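Catechol 2,3-dioxygenase (Rhodococcus sp., PDB 2WL9) probably catalyses iron-dependent extradiol ring cleavage of catechol-type substrates, a step in the breakdown of aromatic hydrocarbons. Local coordinates at residues I65-A70 / R162-L167. Sequence-based numbering, arbitrary orientation.
Sequences IGWRVA and RFYRLL
Trp67, on strand 61-68, and Leu167, on helix 157-167, are the residues whose CA atoms come nearest across the two segments, with Trp67 CA and Leu167 CA 8.9 Å apart, a gap bridged by side chains and one water without any direct hydrogen bond. Trp67 CB points toward the helix, and with CG beside the backbone N and opposite the carbonyl carbon (chi1 -59°) the indole reaches out to meet two helix residues one turn apart. Leu167 sends a single methyl over one face of the indole, CD2 lying 4.1 Å from Trp67 CD1. Tyr164 meets the same ring obliquely: Tyr164 CE1 is 4.0 Å from Trp67 NE1, which sits at the edge of the phenol ring, near its plane. The two side chains run across each other at about a right angle, but their ring planes are inclined by only about 60°, so this is not a T-shaped stack.

A water joins their polar ends. It accepts a hydrogen bond from Trp67 NE1 at 2.8 Å and donates one to Tyr164 OH at 2.7 Å, lying in the plane of both rings, so the buried indole N-H is satisfied. The phenol oxygen has a second hydrogen-bond partner in Asp110 OD2, and this pairing should limit the swing of the ring. Phe163 covers one face of the Tyr164 ring, its CD2 lying 3.5 Å above the plane of that ring and over its centre.

Strand 61-68 belongs to the sheet of the first VOC-type half of the chain, between strands 6-14 and 115-120, whereas helix 157-167 belongs to the second, iron-binding half. The side chain of Trp67 is about 13 Å from the bound iron ion. The buried contact is thus an interdomain one, consistent with the paired glyoxalase-like domains of type I extradiol dioxygenases.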
ATOM      1  N   ILE C  65      -5.876 -40.757  -6.570  1.00 16.37           N
ATOM      2  CA  ILE C  65      -5.959 -39.297  -6.478  1.00 16.26           C
ATOM      3  C   ILE C  65      -6.223 -38.879  -5.025  1.00 15.81           C
ATOM      4  O   ILE C  65      -7.210 -39.298  -4.435  1.00 16.11           O
ATOM      5  CB  ILE C  65      -7.094 -38.762  -7.364  1.00 16.19           C
ATOM      6  CG1 ILE C  65      -6.860 -39.131  -8.833  1.00 15.95           C
ATOM      7  CG2 ILE C  65      -7.241 -37.246  -7.211  1.00 17.04           C
ATOM      8  CD1 ILE C  65      -8.147 -39.187  -9.664  1.00 16.10           C
ATOM      9  N   GLY C  66      -5.355 -38.049  -4.454  1.00 15.62           N
ATOM     10  CA  GLY C  66      -5.557 -37.595  -3.080  1.00 15.12           C
ATOM     11  C   GLY C  66      -6.057 -36.163  -2.975  1.00 15.35           C
ATOM     12  O   GLY C  66      -5.358 -35.235  -3.386  1.00 14.46           O
ATOM     13  N   TRP C  67      -7.261 -35.989  -2.428  1.00 15.41           N
ATOM     14  CA  TRP C  67      -7.837 -34.660  -2.175  1.00 15.75           C
ATOM     15  C   TRP C  67      -7.736 -34.282  -0.709  1.00 15.69           C
ATOM     16  O   TRP C  67      -8.122 -35.060   0.165  1.00 16.11           O
ATOM     17  CB  TRP C  67      -9.312 -34.616  -2.578  1.00 15.59           C
ATOM     18  CG  TRP C  67      -9.558 -34.924  -4.016  1.00 16.03           C
ATOM     19  CD1 TRP C  67      -9.920 -36.126  -4.543  1.00 16.51           C
ATOM     20  CD2 TRP C  67      -9.464 -34.014  -5.113  1.00 16.08           C
ATOM     21  NE1 TRP C  67     -10.049 -36.027  -5.911  1.00 16.09           N
ATOM     22  CE2 TRP C  67      -9.769 -34.740  -6.287  1.00 16.61           C
ATOM     23  CE3 TRP C  67      -9.132 -32.656  -5.224  1.00 16.63           C
ATOM     24  CZ2 TRP C  67      -9.771 -34.152  -7.551  1.00 16.96           C
ATOM     25  CZ3 TRP C  67      -9.128 -32.074  -6.486  1.00 16.41           C
ATOM     26  CH2 TRP C  67      -9.442 -32.820  -7.627  1.00 16.80           C
ATOM     27  N   ARG C  68      -7.262 -33.070  -0.440  1.00 16.22           N
ATOM     28  CA  ARG C  68      -7.052 -32.617   0.932  1.00 16.31           C
ATOM     29  C   ARG C  68      -8.264 -31.926   1.564  1.00 16.92           C
ATOM     30  O   ARG C  68      -8.983 -31.169   0.903  1.00 17.09           O
ATOM     31  CB  ARG C  68      -5.846 -31.676   0.980  1.00 16.51           C
ATOM     32  CG  ARG C  68      -5.362 -31.324   2.379  1.00 15.76           C
ATOM     33  CD  ARG C  68      -4.417 -30.130   2.313  1.00 15.69           C
ATOM     34  NE  ARG C  68      -3.711 -29.912   3.574  1.00 14.50           N
ATOM     35  CZ  ARG C  68      -2.857 -28.916   3.792  1.00 15.18           C
ATOM     36  NH1 ARG C  68      -2.603 -28.034   2.832  1.00 15.25           N
ATOM     37  NH2 ARG C  68      -2.254 -28.800   4.971  1.00 14.58           N
ATOM     38  N   VAL C  69      -8.480 -32.190   2.850  1.00 16.87           N
ATOM     39  CA  VAL C  69      -9.396 -31.395   3.661  1.00 17.65           C
ATOM     40  C   VAL C  69      -8.601 -30.790   4.812  1.00 17.84           C
ATOM     41  O   VAL C  69      -7.473 -31.208   5.078  1.00 17.88           O
ATOM     42  CB  VAL C  69     -10.627 -32.197   4.165  1.00 17.48           C
ATOM     43  CG1 VAL C  69     -11.500 -32.636   3.002  1.00 17.34           C
ATOM     44  CG2 VAL C  69     -10.219 -33.393   5.009  1.00 17.48           C
ATOM     45  N   ALA C  70      -9.181 -29.796   5.475  1.00 18.53           N
ATOM     46  CA  ALA C  70      -8.465 -29.018   6.485  1.00 18.93           C
ATOM     47  C   ALA C  70      -8.089 -29.794   7.748  1.00 19.18           C
ATOM     48  O   ALA C  70      -7.068 -29.496   8.369  1.00 19.05           O
ATOM     49  CB  ALA C  70      -9.269 -27.765   6.856  1.00 19.52           C
ATOM     50  N   ARG C 162     -21.745 -34.500 -10.260  1.00 24.06           N
ATOM     51  CA  ARG C 162     -22.474 -34.601  -8.988  1.00 24.43           C
ATOM     52  C   ARG C 162     -21.589 -35.106  -7.844  1.00 23.46           C
ATOM     53  O   ARG C 162     -21.636 -34.571  -6.732  1.00 23.24           O
ATOM     54  CB  ARG C 162     -23.704 -35.509  -9.118  1.00 25.13           C
ATOM     55  CG  ARG C 162     -24.766 -35.016 -10.086  1.00 27.91           C
ATOM     56  CD  ARG C 162     -25.992 -35.911 -10.043  1.00 32.01           C
ATOM     57  NE  ARG C 162     -26.853 -35.706 -11.207  1.00 35.70           N
ATOM     58  CZ  ARG C 162     -26.938 -36.538 -12.243  1.00 36.85           C
ATOM     59  NH1 ARG C 162     -26.221 -37.655 -12.280  1.00 37.22           N
ATOM     60  NH2 ARG C 162     -27.755 -36.255 -13.248  1.00 38.73           N
ATOM     61  N   PHE C 163     -20.791 -36.135  -8.129  1.00 22.79           N
ATOM     62  CA  PHE C 163     -19.850 -36.688  -7.154  1.00 21.76           C
ATOM     63  C   PHE C 163     -18.880 -35.619  -6.658  1.00 21.11           C
ATOM     64  O   PHE C 163     -18.754 -35.388  -5.455  1.00 21.18           O
ATOM     65  CB  PHE C 163     -19.090 -37.874  -7.765  1.00 21.61           C
ATOM     66  CG  PHE C 163     -17.954 -38.383  -6.913  1.00 20.67           C
ATOM     67  CD1 PHE C 163     -18.206 -39.187  -5.806  1.00 20.22           C
ATOM     68  CD2 PHE C 163     -16.634 -38.072  -7.231  1.00 19.45           C
ATOM     69  CE1 PHE C 163     -17.163 -39.666  -5.020  1.00 18.93           C
ATOM     70  CE2 PHE C 163     -15.576 -38.543  -6.449  1.00 19.29           C
ATOM     71  CZ  PHE C 163     -15.845 -39.346  -5.339  1.00 18.54           C
ATOM     72  N   TYR C 164     -18.199 -34.962  -7.586  1.00 20.47           N
ATOM     73  CA  TYR C 164     -17.217 -33.955  -7.214  1.00 19.97           C
ATOM     74  C   TYR C 164     -17.822 -32.713  -6.554  1.00 19.71           C
ATOM     75  O   TYR C 164     -17.169 -32.097  -5.722  1.00 19.81           O
ATOM     76  CB  TYR C 164     -16.286 -33.624  -8.382  1.00 19.23           C
ATOM     77  CG  TYR C 164     -15.328 -34.760  -8.658  1.00 19.57           C
ATOM     78  CD1 TYR C 164     -14.289 -35.050  -7.768  1.00 19.24           C
ATOM     79  CD2 TYR C 164     -15.473 -35.558  -9.788  1.00 18.97           C
ATOM     80  CE1 TYR C 164     -13.419 -36.103  -8.001  1.00 20.14           C
ATOM     81  CE2 TYR C 164     -14.606 -36.618 -10.036  1.00 19.95           C
ATOM     82  CZ  TYR C 164     -13.583 -36.882  -9.139  1.00 20.23           C
ATOM     83  OH  TYR C 164     -12.716 -37.917  -9.379  1.00 20.69           O
ATOM     84  N   ARG C 165     -19.071 -32.381  -6.882  1.00 19.96           N
ATOM     85  CA  ARG C 165     -19.763 -31.298  -6.174  1.00 19.89           C
ATOM     86  C   ARG C 165     -19.963 -31.652  -4.706  1.00 19.98           C
ATOM     87  O   ARG C 165     -19.808 -30.798  -3.837  1.00 19.92           O
ATOM     88  CB  ARG C 165     -21.091 -30.936  -6.839  1.00 19.83           C
ATOM     89  CG  ARG C 165     -20.905 -30.184  -8.136  1.00 19.95           C
ATOM     90  CD  ARG C 165     -22.145 -29.440  -8.592  1.00 20.62           C
ATOM     91  NE  ARG C 165     -21.891 -28.797  -9.882  1.00 20.05           N
ATOM     92  CZ  ARG C 165     -22.598 -29.001 -10.987  1.00 22.19           C
ATOM     93  NH1 ARG C 165     -23.643 -29.819 -10.979  1.00 22.33           N
ATOM     94  NH2 ARG C 165     -22.262 -28.375 -12.111  1.00 22.35           N
ATOM     95  N   LEU C 166     -20.276 -32.918  -4.437  1.00 20.35           N
ATOM     96  CA  LEU C 166     -20.432 -33.411  -3.067  1.00 20.61           C
ATOM     97  C   LEU C 166     -19.120 -33.257  -2.295  1.00 20.45           C
ATOM     98  O   LEU C 166     -19.126 -32.890  -1.115  1.00 20.20           O
ATOM     99  CB  LEU C 166     -20.893 -34.877  -3.070  1.00 21.18           C
ATOM    100  CG  LEU C 166     -21.245 -35.624  -1.771  1.00 22.22           C
ATOM    101  CD1 LEU C 166     -21.982 -36.899  -2.116  1.00 23.64           C
ATOM    102  CD2 LEU C 166     -20.032 -35.974  -0.927  1.00 23.41           C
ATOM    103  N   LEU C 167     -18.003 -33.544  -2.967  1.00 19.89           N
ATOM    104  CA  LEU C 167     -16.670 -33.373  -2.379  1.00 19.97           C
ATOM    105  C   LEU C 167     -16.356 -31.915  -2.048  1.00 19.73           C
ATOM    106  O   LEU C 167     -15.489 -31.640  -1.224  1.00 19.82           O
ATOM    107  CB  LEU C 167     -15.582 -33.975  -3.286  1.00 19.70           C
ATOM    108  CG  LEU C 167     -15.013 -35.333  -2.848  1.00 20.02           C
ATOM    109  CD1 LEU C 167     -16.092 -36.389  -2.748  1.00 19.24           C
ATOM    110  CD2 LEU C 167     -13.890 -35.804  -3.780  1.00 19.11           C
TER
HETATM  111  O   HOH W   1     -10.722 -38.228  -7.580  1.00 17.31           O